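Long-range contact in hypothetical protein GrpB (Enterococcus faecalis, PDB 2NRK), which is of unknown function but belongs to the GrpB family, whose wider relatives have a nucleotidyltransferase-like fold: residues A[115-124]-A[163-172]. Residues are numbered along the deposited sequence; the frame is centred on the assembly and turned at random.
Sequences LRHLAFRNYL and IEKEALKKYW
With CG anti to the backbone N (chi1 -173°), Y123 swings its ring across helix 163-171 as a knob among I163, E166, A167 and K170, while R116 leaves its own helix the same way and then bends at chi3 (69°) to bring its guanidinium up to E164. The two segments illustrate how helices crossing almost perpendicularly, at 88°, pack closely where A119 and A167 meet, with longer side chains reaching across. A167 touches both A119 and Y123: its CB lies 3.4 Å from Y123 CB, and its CA sits over one face of the tyrosine ring in a CH-pi contact. Y123 OH donates to E166 OE1 over 2.7 Å, reaching the carboxylate from its anti side and well out of its plane. R116 NH1, by contrast, meets E164 OE2 on the syn side at 2.9 Å, in the guanidinium plane, completing a salt bridge; E113 takes the other terminal nitrogen. Two waters bridge the backbones, one between the carbonyls of R116 and E164, the other between those of A119 and A167. Farther along, L115 CD2 touches Y171 CZ at 3.5 Å, and its CD1 meets W172. Y171 OH hydrogen-bonds to Y171 OH of the second subunit, and W172 NE1 to F108 O of that subunit. Helix 128-142 adds I130 against Y123, L124 and I163, and helix 111-126 rests through L118 on strand 34-40.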
loop_
_atom_site.group_PDB
_atom_site.type_symbol
_atom_site.label_atom_id
_atom_site.label_comp_id
_atom_site.label_asym_id
_atom_site.label_seq_id
_atom_site.Cartn_x
_atom_site.Cartn_y
_atom_site.Cartn_z
ATOM N N LEU A 115 0.530 -5.097 1.343
ATOM C CA LEU A 115 0.945 -4.973 -0.081
ATOM C C LEU A 115 1.850 -6.080 -0.563
ATOM O O LEU A 115 1.777 -6.446 -1.733
ATOM C CB LEU A 115 1.553 -3.597 -0.407
ATOM C CG LEU A 115 0.540 -2.454 -0.372
ATOM C CD1 LEU A 115 1.218 -1.203 -0.919
ATOM C CD2 LEU A 115 -0.745 -2.716 -1.224
ATOM N N ARG A 116 2.679 -6.651 0.316
ATOM C CA ARG A 116 3.550 -7.760 -0.112
ATOM C C ARG A 116 2.663 -8.842 -0.724
ATOM O O ARG A 116 2.928 -9.328 -1.825
ATOM C CB ARG A 116 4.321 -8.343 1.056
ATOM C CG ARG A 116 5.174 -9.555 0.581
ATOM C CD ARG A 116 6.207 -9.900 1.665
ATOM N NE ARG A 116 5.584 -10.452 2.863
ATOM C CZ ARG A 116 5.278 -11.735 3.030
ATOM N NH1 ARG A 116 5.471 -12.622 2.028
ATOM N NH2 ARG A 116 4.738 -12.128 4.190
ATOM N N HIS A 117 1.582 -9.188 -0.008
ATOM C CA HIS A 117 0.680 -10.234 -0.479
ATOM C C HIS A 117 -0.135 -9.796 -1.682
ATOM O O HIS A 117 -0.215 -10.536 -2.651
ATOM C CB HIS A 117 -0.282 -10.653 0.643
ATOM C CG HIS A 117 0.405 -11.304 1.804
ATOM N ND1 HIS A 117 1.102 -12.490 1.677
ATOM C CD2 HIS A 117 0.496 -10.948 3.109
ATOM C CE1 HIS A 117 1.575 -12.847 2.863
ATOM N NE2 HIS A 117 1.243 -11.918 3.745
ATOM N N LEU A 118 -0.756 -8.612 -1.623
ATOM C CA LEU A 118 -1.653 -8.222 -2.714
ATOM C C LEU A 118 -0.869 -7.950 -3.996
ATOM O O LEU A 118 -1.312 -8.328 -5.076
ATOM C CB LEU A 118 -2.494 -6.975 -2.353
ATOM C CG LEU A 118 -3.494 -7.232 -1.224
ATOM C CD1 LEU A 118 -4.115 -5.865 -0.799
ATOM C CD2 LEU A 118 -4.583 -8.229 -1.668
ATOM N N ALA A 119 0.275 -7.274 -3.885
ATOM C CA ALA A 119 1.033 -6.965 -5.096
ATOM C C ALA A 119 1.492 -8.256 -5.767
ATOM O O ALA A 119 1.403 -8.375 -6.987
ATOM C CB ALA A 119 2.229 -6.055 -4.773
ATOM N N PHE A 120 1.990 -9.211 -4.963
ATOM C CA PHE A 120 2.490 -10.509 -5.455
ATOM C C PHE A 120 1.386 -11.216 -6.231
ATOM O O PHE A 120 1.594 -11.623 -7.377
ATOM C CB PHE A 120 2.940 -11.360 -4.263
ATOM C CG PHE A 120 3.490 -12.712 -4.646
ATOM C CD1 PHE A 120 4.779 -12.848 -5.152
ATOM C CD2 PHE A 120 2.723 -13.848 -4.417
ATOM C CE1 PHE A 120 5.311 -14.145 -5.489
ATOM C CE2 PHE A 120 3.232 -15.128 -4.757
ATOM C CZ PHE A 120 4.509 -15.264 -5.287
ATOM N N ARG A 121 0.197 -11.295 -5.630
ATOM C CA ARG A 121 -0.950 -11.904 -6.298
ATOM C C ARG A 121 -1.294 -11.192 -7.602
ATOM O O ARG A 121 -1.424 -11.839 -8.670
ATOM C CB ARG A 121 -2.181 -11.870 -5.375
ATOM C CG ARG A 121 -3.431 -12.434 -6.078
ATOM C CD ARG A 121 -4.651 -12.027 -5.261
ATOM N NE ARG A 121 -4.946 -10.598 -5.455
ATOM C CZ ARG A 121 -5.909 -9.948 -4.799
ATOM N NH1 ARG A 121 -6.691 -10.594 -3.910
ATOM N NH2 ARG A 121 -6.100 -8.652 -5.023
ATOM N N ASN A 122 -1.433 -9.869 -7.529
ATOM C CA ASN A 122 -1.885 -9.109 -8.712
ATOM C C ASN A 122 -0.897 -9.288 -9.858
ATOM O O ASN A 122 -1.289 -9.450 -11.021
ATOM C CB ASN A 122 -2.073 -7.649 -8.346
ATOM C CG ASN A 122 -3.224 -7.419 -7.400
ATOM O OD1 ASN A 122 -3.996 -8.337 -7.074
ATOM N ND2 ASN A 122 -3.366 -6.159 -6.940
ATOM N N TYR A 123 0.386 -9.261 -9.527
ATOM C CA TYR A 123 1.448 -9.390 -10.524
ATOM C C TYR A 123 1.408 -10.777 -11.192
ATOM O O TYR A 123 1.537 -10.889 -12.407
ATOM C CB TYR A 123 2.788 -9.166 -9.823
ATOM C CG TYR A 123 3.989 -9.110 -10.730
ATOM C CD1 TYR A 123 4.139 -8.076 -11.675
ATOM C CD2 TYR A 123 4.998 -10.076 -10.632
ATOM C CE1 TYR A 123 5.276 -8.020 -12.526
ATOM C CE2 TYR A 123 6.167 -10.005 -11.444
ATOM C CZ TYR A 123 6.280 -8.968 -12.396
ATOM O OH TYR A 123 7.399 -8.875 -13.200
ATOM N N LEU A 124 1.239 -11.846 -10.403
ATOM C CA LEU A 124 1.159 -13.188 -11.017
ATOM C C LEU A 124 -0.093 -13.299 -11.914
ATOM O O LEU A 124 -0.015 -13.901 -12.987
ATOM C CB LEU A 124 1.120 -14.283 -9.965
ATOM C CG LEU A 124 2.453 -14.442 -9.247
ATOM C CD1 LEU A 124 2.323 -15.543 -8.177
ATOM C CD2 LEU A 124 3.596 -14.791 -10.229
ATOM N N ILE A 163 10.236 -12.033 -7.206
ATOM C CA ILE A 163 8.924 -11.719 -7.768
ATOM C C ILE A 163 8.176 -10.690 -6.917
ATOM O O ILE A 163 7.480 -9.804 -7.447
ATOM C CB ILE A 163 8.085 -13.016 -7.988
ATOM C CG1 ILE A 163 8.815 -13.932 -8.983
ATOM C CG2 ILE A 163 6.624 -12.668 -8.446
ATOM C CD1 ILE A 163 9.274 -13.223 -10.286
ATOM N N GLU A 164 8.303 -10.819 -5.599
ATOM C CA GLU A 164 7.632 -9.837 -4.705
ATOM C C GLU A 164 8.151 -8.420 -5.001
ATOM O O GLU A 164 7.394 -7.430 -4.952
ATOM C CB GLU A 164 7.895 -10.170 -3.237
ATOM C CG GLU A 164 7.014 -11.329 -2.733
ATOM C CD GLU A 164 7.323 -11.750 -1.266
ATOM O OE1 GLU A 164 8.410 -11.407 -0.734
ATOM O OE2 GLU A 164 6.433 -12.434 -0.666
ATOM N N LYS A 165 9.438 -8.321 -5.278
ATOM C CA LYS A 165 10.043 -7.026 -5.567
ATOM C C LYS A 165 9.538 -6.483 -6.905
ATOM O O LYS A 165 9.127 -5.321 -7.002
ATOM C CB LYS A 165 11.570 -7.161 -5.534
ATOM C CG LYS A 165 12.307 -5.906 -5.860
ATOM C CD LYS A 165 13.789 -6.050 -5.410
ATOM C CE LYS A 165 14.626 -4.919 -5.966
ATOM N NZ LYS A 165 16.097 -5.057 -5.596
ATOM N N GLU A 166 9.555 -7.315 -7.951
ATOM C CA GLU A 166 9.004 -6.927 -9.243
ATOM C C GLU A 166 7.534 -6.522 -9.087
ATOM O O GLU A 166 7.077 -5.541 -9.701
ATOM C CB GLU A 166 9.087 -8.076 -10.241
ATOM C CG GLU A 166 10.520 -8.446 -10.620
ATOM C CD GLU A 166 10.609 -9.549 -11.690
ATOM O OE1 GLU A 166 9.576 -10.039 -12.187
ATOM O OE2 GLU A 166 11.745 -9.935 -12.036
ATOM N N ALA A 167 6.800 -7.280 -8.260
ATOM C CA ALA A 167 5.365 -7.070 -8.102
ATOM C C ALA A 167 5.061 -5.720 -7.444
ATOM O O ALA A 167 4.139 -5.016 -7.866
ATOM C CB ALA A 167 4.777 -8.185 -7.243
ATOM N N LEU A 168 5.842 -5.377 -6.417
ATOM C CA LEU A 168 5.586 -4.135 -5.662
ATOM C C LEU A 168 5.922 -2.920 -6.544
ATOM O O LEU A 168 5.214 -1.910 -6.489
ATOM C CB LEU A 168 6.374 -4.111 -4.356
ATOM C CG LEU A 168 5.979 -3.002 -3.356
ATOM C CD1 LEU A 168 4.435 -3.031 -3.073
ATOM C CD2 LEU A 168 6.823 -3.134 -2.078
ATOM N N LYS A 169 6.979 -3.023 -7.352
ATOM C CA LYS A 169 7.288 -1.964 -8.327
ATOM C C LYS A 169 6.090 -1.771 -9.264
ATOM O O LYS A 169 5.655 -0.646 -9.505
ATOM C CB LYS A 169 8.553 -2.293 -9.133
ATOM C CG LYS A 169 9.816 -2.218 -8.284
ATOM C CD LYS A 169 11.043 -2.688 -9.074
ATOM C CE LYS A 169 12.318 -2.563 -8.241
ATOM N NZ LYS A 169 13.472 -3.003 -9.083
ATOM N N LYS A 170 5.558 -2.881 -9.774
ATOM C CA LYS A 170 4.459 -2.830 -10.751
ATOM C C LYS A 170 3.174 -2.267 -10.141
ATOM O O LYS A 170 2.366 -1.608 -10.847
ATOM C CB LYS A 170 4.207 -4.247 -11.333
ATOM C CG LYS A 170 3.162 -4.274 -12.477
ATOM C CD LYS A 170 3.593 -3.465 -13.743
ATOM C CE LYS A 170 4.932 -3.902 -14.334
ATOM N NZ LYS A 170 5.438 -3.068 -15.515
ATOM N N TYR A 171 2.986 -2.533 -8.855
ATOM C CA TYR A 171 1.775 -2.138 -8.113
ATOM C C TYR A 171 1.477 -0.633 -8.307
ATOM O O TYR A 171 0.323 -0.234 -8.374
ATOM C CB TYR A 171 1.929 -2.451 -6.613
ATOM C CG TYR A 171 0.664 -2.183 -5.829
ATOM C CD1 TYR A 171 -0.393 -3.124 -5.806
ATOM C CD2 TYR A 171 0.490 -0.973 -5.137
ATOM C CE1 TYR A 171 -1.575 -2.836 -5.079
ATOM C CE2 TYR A 171 -0.682 -0.696 -4.409
ATOM C CZ TYR A 171 -1.715 -1.615 -4.388
ATOM O OH TYR A 171 -2.860 -1.273 -3.678
ATOM N N TRP A 172 2.536 0.200 -8.373
ATOM C CA TRP A 172 2.376 1.673 -8.415
ATOM C C TRP A 172 2.177 2.222 -9.822
ATOM O O TRP A 172 1.802 3.378 -9.988
ATOM C CB TRP A 172 3.620 2.360 -7.807
ATOM C CG TRP A 172 3.893 1.910 -6.451
ATOM C CD1 TRP A 172 5.023 1.279 -6.006
ATOM C CD2 TRP A 172 3.009 2.000 -5.317
ATOM N NE1 TRP A 172 4.914 1.005 -4.681
ATOM C CE2 TRP A 172 3.683 1.417 -4.220
ATOM C CE3 TRP A 172 1.710 2.517 -5.124
ATOM C CZ2 TRP A 172 3.110 1.317 -2.943
ATOM C CZ3 TRP A 172 1.133 2.422 -3.834
ATOM C CH2 TRP A 172 1.829 1.839 -2.761
HETATM O O HOH W 1 5.315 -7.770 -3.110
HETATM O O HOH W 2 1.630 -5.916 -8.486
#